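ASCH domain-containing protein (Pyrococcus horikoshii, PDB 2Z0T) is of unknown function but, as an ASCH domain protein of the PUA clan, probably binds RNA. Local coordinates at residues E13-G18 against I103-I108; K21-L26 against I40-G45; E62-E65 against N71-P74. All coordinates share one frame; numbering follows the deposited sequence.

Contact 1 (E13-G18 against I103-I108); sequences ELIKAG and IEIEPI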
ATOM      1  N   GLU A  13      -6.459  -5.854   9.715  1.00 23.63           N
ATOM      2  CA  GLU A  13      -5.985  -6.814  10.700  1.00 26.08           C
ATOM      3  C   GLU A  13      -4.509  -7.170  10.516  1.00 24.16           C
ATOM      4  O   GLU A  13      -3.758  -7.236  11.491  1.00 19.42           O
ATOM      5  CB  GLU A  13      -6.830  -8.089  10.640  1.00 32.90           C
ATOM      6  CG  GLU A  13      -6.426  -9.137  11.665  1.00 40.31           C
ATOM      7  CD  GLU A  13      -7.262 -10.395  11.579  1.00 47.03           C
ATOM      8  OE1 GLU A  13      -7.321 -10.998  10.484  1.00 51.33           O
ATOM      9  OE2 GLU A  13      -7.858 -10.786  12.607  1.00 50.78           O
ATOM     10  N   LEU A  14      -4.101  -7.394   9.270  1.00 23.45           N
ATOM     11  CA  LEU A  14      -2.716  -7.753   8.965  1.00 21.91           C
ATOM     12  C   LEU A  14      -1.729  -6.657   9.345  1.00 20.29           C
ATOM     13  O   LEU A  14      -0.607  -6.941   9.763  1.00 20.59           O
ATOM     14  CB  LEU A  14      -2.579  -8.091   7.479  1.00 21.87           C
ATOM     15  CG  LEU A  14      -3.245  -9.407   7.064  1.00 23.24           C
ATOM     16  CD1 LEU A  14      -3.310  -9.508   5.554  1.00 23.29           C
ATOM     17  CD2 LEU A  14      -2.460 -10.573   7.652  1.00 24.44           C
ATOM     18  N   ILE A  15      -2.147  -5.405   9.192  1.00 16.82           N
ATOM     19  CA  ILE A  15      -1.293  -4.281   9.548  1.00 16.48           C
ATOM     20  C   ILE A  15      -1.186  -4.180  11.069  1.00 18.41           C
ATOM     21  O   ILE A  15      -0.100  -3.986  11.611  1.00 17.98           O
ATOM     22  CB  ILE A  15      -1.848  -2.960   8.977  1.00 14.79           C
ATOM     23  CG1 ILE A  15      -1.804  -3.008   7.445  1.00 14.60           C
ATOM     24  CG2 ILE A  15      -1.040  -1.779   9.503  1.00 16.61           C
ATOM     25  CD1 ILE A  15      -2.378  -1.772   6.768  1.00 16.21           C
ATOM     26  N   LYS A  16      -2.316  -4.318  11.757  1.00 21.75           N
ATOM     27  CA  LYS A  16      -2.319  -4.253  13.216  1.00 25.79           C
ATOM     28  C   LYS A  16      -1.436  -5.353  13.803  1.00 27.64           C
ATOM     29  O   LYS A  16      -0.750  -5.143  14.804  1.00 29.24           O
ATOM     30  CB  LYS A  16      -3.741  -4.419  13.759  1.00 29.10           C
ATOM     31  CG  LYS A  16      -4.690  -3.277  13.437  1.00 33.97           C
ATOM     32  CD  LYS A  16      -6.063  -3.537  14.051  1.00 38.01           C
ATOM     33  CE  LYS A  16      -7.038  -2.407  13.762  1.00 41.23           C
ATOM     34  NZ  LYS A  16      -6.606  -1.118  14.370  1.00 42.05           N
ATOM     35  N   ALA A  17      -1.456  -6.520  13.165  1.00 27.28           N
ATOM     36  CA  ALA A  17      -0.679  -7.672  13.617  1.00 29.24           C
ATOM     37  C   ALA A  17       0.806  -7.587  13.262  1.00 29.08           C
ATOM     38  O   ALA A  17       1.599  -8.429  13.683  1.00 28.43           O
ATOM     39  CB  ALA A  17      -1.280  -8.952  13.048  1.00 28.97           C
ATOM     40  N   GLY A  18       1.179  -6.578  12.481  1.00 28.30           N
ATOM     41  CA  GLY A  18       2.574  -6.409  12.111  1.00 23.94           C
ATOM     42  C   GLY A  18       3.051  -7.239  10.934  1.00 24.03           C
ATOM     43  O   GLY A  18       4.249  -7.262  10.641  1.00 23.23           O
ATOM     44  N   ILE A 103       4.126   2.369   0.406  1.00 10.33           N
ATOM     45  CA  ILE A 103       4.131   3.226   1.588  1.00 11.19           C
ATOM     46  C   ILE A 103       4.498   2.384   2.807  1.00 10.84           C
ATOM     47  O   ILE A 103       3.736   1.505   3.208  1.00 11.54           O
ATOM     48  CB  ILE A 103       2.736   3.861   1.810  1.00 12.07           C
ATOM     49  CG1 ILE A 103       2.264   4.539   0.519  1.00 12.76           C
ATOM     50  CG2 ILE A 103       2.792   4.861   2.951  1.00 11.89           C
ATOM     51  CD1 ILE A 103       0.845   5.055   0.587  1.00 13.92           C
ATOM     52  N   GLU A 104       5.669   2.640   3.385  1.00 11.11           N
ATOM     53  CA  GLU A 104       6.114   1.898   4.562  1.00 12.65           C
ATOM     54  C   GLU A 104       5.325   2.452   5.737  1.00 10.53           C
ATOM     55  O   GLU A 104       5.400   3.645   6.029  1.00 10.91           O
ATOM     56  CB  GLU A 104       7.611   2.095   4.797  1.00 14.33           C
ATOM     57  CG  GLU A 104       8.194   1.149   5.844  1.00 16.32           C
ATOM     58  CD  GLU A 104       9.655   1.434   6.135  1.00 24.56           C
ATOM     59  OE1 GLU A 104      10.386   1.793   5.190  1.00 24.96           O
ATOM     60  OE2 GLU A 104      10.076   1.290   7.306  1.00 20.73           O
ATOM     61  N   ILE A 105       4.572   1.587   6.408  1.00 11.82           N
ATOM     62  CA  ILE A 105       3.725   2.024   7.512  1.00 13.65           C
ATOM     63  C   ILE A 105       3.931   1.316   8.846  1.00 13.64           C
ATOM     64  O   ILE A 105       4.406   0.178   8.904  1.00 15.67           O
ATOM     65  CB  ILE A 105       2.243   1.891   7.116  1.00 13.89           C
ATOM     66  CG1 ILE A 105       1.952   0.447   6.696  1.00 14.96           C
ATOM     67  CG2 ILE A 105       1.926   2.844   5.970  1.00 13.04           C
ATOM     68  CD1 ILE A 105       0.505   0.178   6.342  1.00 20.26           C
ATOM     69  N   GLU A 106       3.545   2.012   9.912  1.00 13.80           N
ATOM     70  CA  GLU A 106       3.654   1.513  11.279  1.00 17.46           C
ATOM     71  C   GLU A 106       2.350   1.858  11.998  1.00 17.91           C
ATOM     72  O   GLU A 106       1.971   3.025  12.079  1.00 17.10           O
ATOM     73  CB  GLU A 106       4.829   2.201  11.974  1.00 20.71           C
ATOM     74  CG  GLU A 106       5.138   1.719  13.373  1.00 29.90           C
ATOM     75  CD  GLU A 106       6.241   2.540  14.020  1.00 35.02           C
ATOM     76  OE1 GLU A 106       5.955   3.661  14.496  1.00 36.11           O
ATOM     77  OE2 GLU A 106       7.399   2.073  14.035  1.00 37.91           O
ATOM     78  N   PRO A 107       1.650   0.847  12.531  1.00 17.94           N
ATOM     79  CA  PRO A 107       0.384   1.065  13.240  1.00 17.54           C
ATOM     80  C   PRO A 107       0.532   1.964  14.462  1.00 20.24           C
ATOM     81  O   PRO A 107       1.521   1.874  15.192  1.00 20.04           O
ATOM     82  CB  PRO A 107      -0.044  -0.350  13.634  1.00 21.30           C
ATOM     83  CG  PRO A 107       0.637  -1.224  12.623  1.00 25.92           C
ATOM     84  CD  PRO A 107       1.989  -0.584  12.494  1.00 20.09           C
ATOM     85  N   ILE A 108      -0.451   2.834  14.676  1.00 19.72           N
ATOM     86  CA  ILE A 108      -0.449   3.725  15.833  1.00 26.25           C
ATOM     87  C   ILE A 108      -1.549   3.239  16.771  1.00 32.15           C
ATOM     88  O   ILE A 108      -2.700   3.097  16.361  1.00 33.14           O
ATOM     89  CB  ILE A 108      -0.755   5.184  15.440  1.00 26.39           C
ATOM     90  CG1 ILE A 108       0.346   5.726  14.532  1.00 26.21           C
ATOM     91  CG2 ILE A 108      -0.887   6.041  16.694  1.00 29.01           C
ATOM     92  CD1 ILE A 108       0.087   7.135  14.036  1.00 27.12           C
TER
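The backbones of 13-18 and 103-108 come closest at Lys-16 and Pro-107, whose CA atoms are 6.0 Å apart. Residues 13-16 belong to helix 9-16 and the chain then turns out at Gly-18; 103-107 belong to strand 100-107. Ile-15 carries most of the contact. Its CB points toward the strand, and with chi1 at -65° the CG2 branch faces Pro-107 while the extended CG1 branch carries CD1 to Ile-105. The delta methyl CD1 meets CD1 of Ile-105 at 3.5 Å, methyl against methyl, and the two side chains cross at about a right angle. Ile-105 points toward the helix and offers only its CD1 to Ile-15. The other branch of Ile-15, CG2, rests 3.6 Å from CG of Pro-107. The same proline CG is 3.0 Å from the carbonyl O of Ile-15, so ring and helix end are tightly packed. That O also accepts the backbone bond from Gly-18 N. Gly-18 has positive phi and leaves the helix in a Schellman motif. Lys-16 adds a small edge: its CA is 4.3 Å from Pro-107 CG, while its CB points away and its NZ bonds to the carbonyl O of Lys-46. The contact is apolar packing of a helix end on a strand, buried at the two isoleucines and more open at Lys-16. Leu-47 of strand 47-57 touches Ile-15 and Lys-16, and Val-49 touches Ile-105. Helix 9-16 thus packs on strand 100-107 and its neighbour 47-57 in the central mixed sheet.

Contact 2 (K21-L26 against I40-G45); sequences KIEGRL and IIFEGG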
ATOM      1  N   LYS A  21       3.434  -4.665   6.435  1.00 14.63           N
ATOM      2  CA  LYS A  21       4.201  -3.479   6.799  1.00 16.15           C
ATOM      3  C   LYS A  21       4.267  -2.452   5.680  1.00 14.14           C
ATOM      4  O   LYS A  21       4.806  -1.359   5.861  1.00 14.46           O
ATOM      5  CB  LYS A  21       5.625  -3.883   7.191  1.00 20.33           C
ATOM      6  CG  LYS A  21       5.700  -4.897   8.328  1.00 24.02           C
ATOM      7  CD  LYS A  21       7.142  -5.277   8.644  1.00 29.59           C
ATOM      8  CE  LYS A  21       7.946  -4.071   9.124  1.00 32.85           C
ATOM      9  NZ  LYS A  21       7.358  -3.460  10.350  1.00 36.02           N
ATOM     10  N   ILE A  22       3.716  -2.813   4.526  1.00 12.44           N
ATOM     11  CA  ILE A  22       3.724  -1.953   3.353  1.00 12.66           C
ATOM     12  C   ILE A  22       2.329  -1.842   2.753  1.00 12.63           C
ATOM     13  O   ILE A  22       1.602  -2.833   2.675  1.00 13.50           O
ATOM     14  CB  ILE A  22       4.645  -2.537   2.251  1.00 13.03           C
ATOM     15  CG1 ILE A  22       6.062  -2.739   2.797  1.00 15.24           C
ATOM     16  CG2 ILE A  22       4.641  -1.626   1.024  1.00 17.63           C
ATOM     17  CD1 ILE A  22       6.752  -1.457   3.234  1.00 12.27           C
ATOM     18  N   GLU A  23       1.954  -0.636   2.335  1.00 12.81           N
ATOM     19  CA  GLU A  23       0.668  -0.443   1.684  1.00 13.13           C
ATOM     20  C   GLU A  23       0.975   0.005   0.262  1.00 13.97           C
ATOM     21  O   GLU A  23       1.601   1.044   0.051  1.00 14.90           O
ATOM     22  CB  GLU A  23      -0.174   0.623   2.386  1.00 17.06           C
ATOM     23  CG  GLU A  23      -1.440   1.028   1.608  1.00 17.75           C
ATOM     24  CD  GLU A  23      -2.397  -0.133   1.344  1.00 19.64           C
ATOM     25  OE1 GLU A  23      -2.120  -1.264   1.796  1.00 20.31           O
ATOM     26  OE2 GLU A  23      -3.434   0.087   0.681  1.00 17.18           O
ATOM     27  N   GLY A  24       0.548  -0.798  -0.705  1.00 14.82           N
ATOM     28  CA  GLY A  24       0.780  -0.464  -2.098  1.00 13.71           C
ATOM     29  C   GLY A  24      -0.411   0.284  -2.659  1.00 13.33           C
ATOM     30  O   GLY A  24      -1.555  -0.082  -2.398  1.00 13.92           O
ATOM     31  N   ARG A  25      -0.135   1.332  -3.429  1.00 12.58           N
ATOM     32  CA  ARG A  25      -1.167   2.165  -4.034  1.00 13.54           C
ATOM     33  C   ARG A  25      -0.668   2.684  -5.372  1.00 15.01           C
ATOM     34  O   ARG A  25       0.515   2.569  -5.691  1.00 12.35           O
ATOM     35  CB  ARG A  25      -1.445   3.383  -3.147  1.00 16.58           C
ATOM     36  CG  ARG A  25      -2.043   3.068  -1.802  1.00 16.49           C
ATOM     37  CD  ARG A  25      -3.548   2.990  -1.884  1.00 17.22           C
ATOM     38  NE  ARG A  25      -4.088   2.340  -0.699  1.00 17.19           N
ATOM     39  CZ  ARG A  25      -5.310   2.543  -0.225  1.00 19.82           C
ATOM     40  NH1 ARG A  25      -6.132   3.389  -0.833  1.00 17.01           N
ATOM     41  NH2 ARG A  25      -5.702   1.895   0.862  1.00 19.72           N
ATOM     42  N   LEU A  26      -1.575   3.253  -6.158  1.00 14.55           N
ATOM     43  CA  LEU A  26      -1.174   3.863  -7.414  1.00 17.05           C
ATOM     44  C   LEU A  26      -0.506   5.149  -6.954  1.00 17.66           C
ATOM     45  O   LEU A  26      -0.981   5.791  -6.014  1.00 17.19           O
ATOM     46  CB  LEU A  26      -2.386   4.221  -8.274  1.00 16.70           C
ATOM     47  CG  LEU A  26      -3.008   3.121  -9.130  1.00 18.46           C
ATOM     48  CD1 LEU A  26      -4.274   3.648  -9.791  1.00 21.77           C
ATOM     49  CD2 LEU A  26      -2.002   2.665 -10.177  1.00 19.34           C
ATOM     50  N   ILE A  40      -1.679   8.349   8.164  1.00 13.63           N
ATOM     51  CA  ILE A  40      -2.756   7.895   7.295  1.00 13.45           C
ATOM     52  C   ILE A  40      -3.877   7.313   8.145  1.00 14.14           C
ATOM     53  O   ILE A  40      -3.643   6.469   9.009  1.00 14.97           O
ATOM     54  CB  ILE A  40      -2.286   6.826   6.282  1.00 15.02           C
ATOM     55  CG1 ILE A  40      -1.297   7.448   5.290  1.00 14.77           C
ATOM     56  CG2 ILE A  40      -3.490   6.263   5.521  1.00 12.89           C
ATOM     57  CD1 ILE A  40      -0.706   6.450   4.310  1.00 11.81           C
ATOM     58  N   ILE A  41      -5.093   7.799   7.914  1.00 13.19           N
ATOM     59  CA  ILE A  41      -6.268   7.314   8.629  1.00 14.88           C
ATOM     60  C   ILE A  41      -6.981   6.386   7.654  1.00 13.52           C
ATOM     61  O   ILE A  41      -7.495   6.833   6.626  1.00 13.76           O
ATOM     62  CB  ILE A  41      -7.221   8.471   9.009  1.00 16.85           C
ATOM     63  CG1 ILE A  41      -6.471   9.524   9.825  1.00 20.96           C
ATOM     64  CG2 ILE A  41      -8.409   7.930   9.799  1.00 19.91           C
ATOM     65  CD1 ILE A  41      -5.890   9.004  11.125  1.00 22.35           C
ATOM     66  N   PHE A  42      -6.997   5.096   7.970  1.00 12.44           N
ATOM     67  CA  PHE A  42      -7.623   4.098   7.103  1.00 13.46           C
ATOM     68  C   PHE A  42      -9.076   3.779   7.442  1.00 12.91           C
ATOM     69  O   PHE A  42      -9.451   3.684   8.608  1.00 15.86           O
ATOM     70  CB  PHE A  42      -6.840   2.776   7.148  1.00 14.09           C
ATOM     71  CG  PHE A  42      -5.558   2.783   6.364  1.00 14.88           C
ATOM     72  CD1 PHE A  42      -5.561   3.026   4.995  1.00 16.03           C
ATOM     73  CD2 PHE A  42      -4.348   2.485   6.991  1.00 15.55           C
ATOM     74  CE1 PHE A  42      -4.376   2.969   4.256  1.00 18.78           C
ATOM     75  CE2 PHE A  42      -3.157   2.426   6.260  1.00 14.64           C
ATOM     76  CZ  PHE A  42      -3.176   2.667   4.891  1.00 16.04           C
ATOM     77  N   GLU A  43      -9.875   3.612   6.393  1.00 15.93           N
ATOM     78  CA  GLU A  43     -11.281   3.236   6.499  1.00 15.82           C
ATOM     79  C   GLU A  43     -12.071   3.916   7.614  1.00 14.52           C
ATOM     80  O   GLU A  43     -12.581   3.254   8.521  1.00 14.70           O
ATOM     81  CB  GLU A  43     -11.367   1.715   6.654  1.00 16.52           C
ATOM     82  CG  GLU A  43     -12.707   1.097   6.297  1.00 17.56           C
ATOM     83  CD  GLU A  43     -13.117   1.356   4.858  1.00 20.35           C
ATOM     84  OE1 GLU A  43     -12.227   1.520   3.994  1.00 18.21           O
ATOM     85  OE2 GLU A  43     -14.338   1.379   4.588  1.00 19.96           O
ATOM     86  N   GLY A  44     -12.169   5.238   7.539  1.00 16.00           N
ATOM     87  CA  GLY A  44     -12.934   5.987   8.522  1.00 18.18           C
ATOM     88  C   GLY A  44     -12.521   5.866   9.975  1.00 19.05           C
ATOM     89  O   GLY A  44     -13.371   5.929  10.866  1.00 20.58           O
ATOM     90  N   GLY A  45     -11.229   5.683  10.227  1.00 16.76           N
ATOM     91  CA  GLY A  45     -10.761   5.593  11.598  1.00 18.58           C
ATOM     92  C   GLY A  45     -10.557   4.208  12.181  1.00 18.46           C
ATOM     93  O   GLY A  45     -10.206   4.081  13.355  1.00 19.33           O
TER
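Glu-23 and Arg-25, two residues apart on strand 22-26, both point toward Phe-42 of strand 39-42. The strands are not paired; the nearest CA atoms, those of Glu-23 and Ile-40, are 10.6 Å apart. Strand 22-26 is an outermost strand of the mixed sheet, and 47-57 and 100-107 lie between it and 39-42. The side chains meet across these strands over one side of the sheet, where Met-5 of strand 2-5 touches Arg-25 and Phe-42. At Glu-23, CG is anti to the backbone N (chi1 171°) and the chain then bends at chi2. CG comes 4.1 Å from CZ of Phe-42. The carboxylate is turned steeply against the ring. Its OE2 receives Arg-25, and its OE1 has a second charged partner in Lys-20. At Arg-25 the chain also bends at chi2, and the guanidinium meets Glu-23 side-on. NE lies 2.7 Å from Glu-23 OE2 and uses the anti lone pair of that oxygen. NH2 of Arg-25 lies 2.9 Å from the same OE2, but approaches from 35° out of the carboxylate plane. Both bonds are bent. Arg-25 NH2 also bonds to the carbonyl O of Gly-6 and sits 3.8 Å from CE1 of Phe-42. The approach to the ring is oblique, with the two planes 29° apart. Ile-40 CG2 lies over the centre of one ring face, 3.6 Å above it. The chemistry implies a buried ion pair set against hydrocarbon: OE2 is gripped twice, and low-polarity surroundings would probably strengthen the attraction between the charges.

Contact 3 (E62-E65 against N71-P74); sequences EMLE and NVLP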
ATOM      1  N   GLU A  62       7.002  -5.019 -10.024  1.00 16.13           N
ATOM      2  CA  GLU A  62       8.307  -4.594  -9.523  1.00 19.45           C
ATOM      3  C   GLU A  62       8.262  -4.208  -8.050  1.00 17.29           C
ATOM      4  O   GLU A  62       9.179  -4.523  -7.292  1.00 17.30           O
ATOM      5  CB  GLU A  62       8.839  -3.426 -10.355  1.00 21.32           C
ATOM      6  CG  GLU A  62       9.232  -3.840 -11.763  1.00 31.10           C
ATOM      7  CD  GLU A  62       9.845  -2.709 -12.555  1.00 38.76           C
ATOM      8  OE1 GLU A  62      10.872  -2.156 -12.106  1.00 41.62           O
ATOM      9  OE2 GLU A  62       9.301  -2.375 -13.629  1.00 44.15           O
ATOM     10  N   MET A  63       7.194  -3.529  -7.645  1.00 15.61           N
ATOM     11  CA  MET A  63       7.041  -3.133  -6.253  1.00 14.22           C
ATOM     12  C   MET A  63       7.009  -4.380  -5.367  1.00 14.58           C
ATOM     13  O   MET A  63       7.699  -4.445  -4.352  1.00 14.24           O
ATOM     14  CB  MET A  63       5.753  -2.315  -6.076  1.00 11.75           C
ATOM     15  CG  MET A  63       5.517  -1.787  -4.660  1.00 13.33           C
ATOM     16  SD  MET A  63       4.637  -2.954  -3.596  1.00 14.85           S
ATOM     17  CE  MET A  63       2.997  -2.839  -4.314  1.00 14.46           C
ATOM     18  N   LEU A  64       6.221  -5.379  -5.761  1.00 15.93           N
ATOM     19  CA  LEU A  64       6.120  -6.607  -4.981  1.00 15.08           C
ATOM     20  C   LEU A  64       7.436  -7.381  -4.899  1.00 15.55           C
ATOM     21  O   LEU A  64       7.783  -7.911  -3.846  1.00 16.41           O
ATOM     22  CB  LEU A  64       5.019  -7.512  -5.554  1.00 18.33           C
ATOM     23  CG  LEU A  64       3.586  -6.992  -5.381  1.00 16.98           C
ATOM     24  CD1 LEU A  64       2.606  -7.931  -6.070  1.00 20.94           C
ATOM     25  CD2 LEU A  64       3.255  -6.875  -3.901  1.00 19.04           C
ATOM     26  N   GLU A  65       8.170  -7.441  -6.006  1.00 16.61           N
ATOM     27  CA  GLU A  65       9.440  -8.162  -6.028  1.00 18.49           C
ATOM     28  C   GLU A  65      10.484  -7.512  -5.120  1.00 18.91           C
ATOM     29  O   GLU A  65      11.244  -8.201  -4.439  1.00 20.18           O
ATOM     30  CB  GLU A  65       9.968  -8.242  -7.466  1.00 22.20           C
ATOM     31  CG  GLU A  65       8.943  -8.808  -8.444  1.00 25.76           C
ATOM     32  CD  GLU A  65       9.486  -9.003  -9.847  1.00 30.33           C
ATOM     33  OE1 GLU A  65      10.127  -8.073 -10.383  1.00 32.87           O
ATOM     34  OE2 GLU A  65       9.253 -10.089 -10.419  1.00 31.09           O
ATOM     35  N   ASN A  71       5.377  -9.054   2.807  1.00 18.50           N
ATOM     36  CA  ASN A  71       5.281  -7.818   3.577  1.00 17.80           C
ATOM     37  C   ASN A  71       4.195  -6.885   3.052  1.00 18.76           C
ATOM     38  O   ASN A  71       3.801  -5.935   3.732  1.00 16.48           O
ATOM     39  CB  ASN A  71       6.622  -7.084   3.556  1.00 18.95           C
ATOM     40  CG  ASN A  71       7.747  -7.920   4.120  1.00 20.48           C
ATOM     41  OD1 ASN A  71       7.668  -8.399   5.250  1.00 21.93           O
ATOM     42  ND2 ASN A  71       8.803  -8.105   3.336  1.00 20.94           N
ATOM     43  N   VAL A  72       3.709  -7.161   1.846  1.00 17.29           N
ATOM     44  CA  VAL A  72       2.686  -6.321   1.233  1.00 15.29           C
ATOM     45  C   VAL A  72       1.318  -6.997   1.217  1.00 16.91           C
ATOM     46  O   VAL A  72       0.312  -6.399   1.607  1.00 17.39           O
ATOM     47  CB  VAL A  72       3.076  -5.953  -0.209  1.00 16.43           C
ATOM     48  CG1 VAL A  72       2.127  -4.893  -0.747  1.00 16.46           C
ATOM     49  CG2 VAL A  72       4.522  -5.451  -0.247  1.00 16.35           C
ATOM     50  N   LEU A  73       1.291  -8.246   0.766  1.00 15.41           N
ATOM     51  CA  LEU A  73       0.060  -9.024   0.689  1.00 18.35           C
ATOM     52  C   LEU A  73       0.283 -10.371   1.371  1.00 18.69           C
ATOM     53  O   LEU A  73       0.465 -11.391   0.709  1.00 20.46           O
ATOM     54  CB  LEU A  73      -0.325  -9.242  -0.778  1.00 19.18           C
ATOM     55  CG  LEU A  73      -0.464  -7.980  -1.632  1.00 19.88           C
ATOM     56  CD1 LEU A  73      -0.685  -8.373  -3.077  1.00 19.31           C
ATOM     57  CD2 LEU A  73      -1.619  -7.122  -1.117  1.00 20.88           C
ATOM     58  N   PRO A  74       0.281 -10.385   2.712  1.00 21.09           N
ATOM     59  CA  PRO A  74       0.487 -11.614   3.481  1.00 22.11           C
ATOM     60  C   PRO A  74      -0.412 -12.757   3.017  1.00 23.76           C
ATOM     61  O   PRO A  74      -1.618 -12.580   2.858  1.00 24.99           O
ATOM     62  CB  PRO A  74       0.175 -11.177   4.909  1.00 21.70           C
ATOM     63  CG  PRO A  74       0.621  -9.748   4.919  1.00 20.01           C
ATOM     64  CD  PRO A  74       0.073  -9.234   3.611  1.00 18.41           C
TER
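Apolar packing joins 62-65 to 71-74, with Leu-64 and Val-72 at its middle. Their CA atoms are 7.1 Å apart. Leu-64 turns CD2 to the valine, where it lies 3.8 Å from CB and 3.9 Å from CG1. The other valine methyl, CG2, is 4.1 Å from the same Leu-64 CD2, so this one leucine methyl touches the whole branch point of Val-72. CD2 also reaches CD1 of Leu-73, a looser approach at 4.3 Å. The Leu-64 and Val-72 side chains meet at a slant. Helix 60-67 and the short, weakly bonded helical turn 69-72, with Leu-73 in the loop after it, thus pack apolar side chains together beside the sheet of the ASCH domain. Tyr-86 of helix 79-87 touches Met-63, Val-72 and Leu-73, and Ile-79 touches Leu-64.

The sulfur contact uses the same valine methyl, CG2. Met-63 has CG anti to the backbone N (chi1 -177°), and this with the bend at chi2 (-88°) brings SD to 4.2 Å from CG2 of Val-72. The further bend at chi3 sets where CE goes. Met-63 also touches Val-100 and Ala-102 of strand 100-107.

Polar bonds serve the second segment through its backbone and Asn-71. The carbonyl O of Val-72 accepts from Lys-20 NZ, and Asn-71 ND2 bonds to the carbonyl O of Glu-67.

Overall arrangement
Contacts 2 and 3 are buried; contact 1 is only partly so, with Lys-16 exposed at its edge. Contacts 1 and 2 reach the same sheet, since strands 100-107 and 22-26 are neighbours, joined by probable backbone bonds from Ile-103 N to Glu-23 O and Ile-105 N to Lys-21 O. Contact 3 lies between helix 60-67 and the turn and loop of 71-74. It meets contact 2 at the start of strand 22-26 and at Lys-21 just before it, where Asn-71 O probably accepts from Lys-21 N and Ile-22 N. It meets contact 1 only through Leu-14 and Pro-74. Contacts 1 and 3 are aliphatic or thioether packing, while contact 2 sets a charged pair against an aromatic ring.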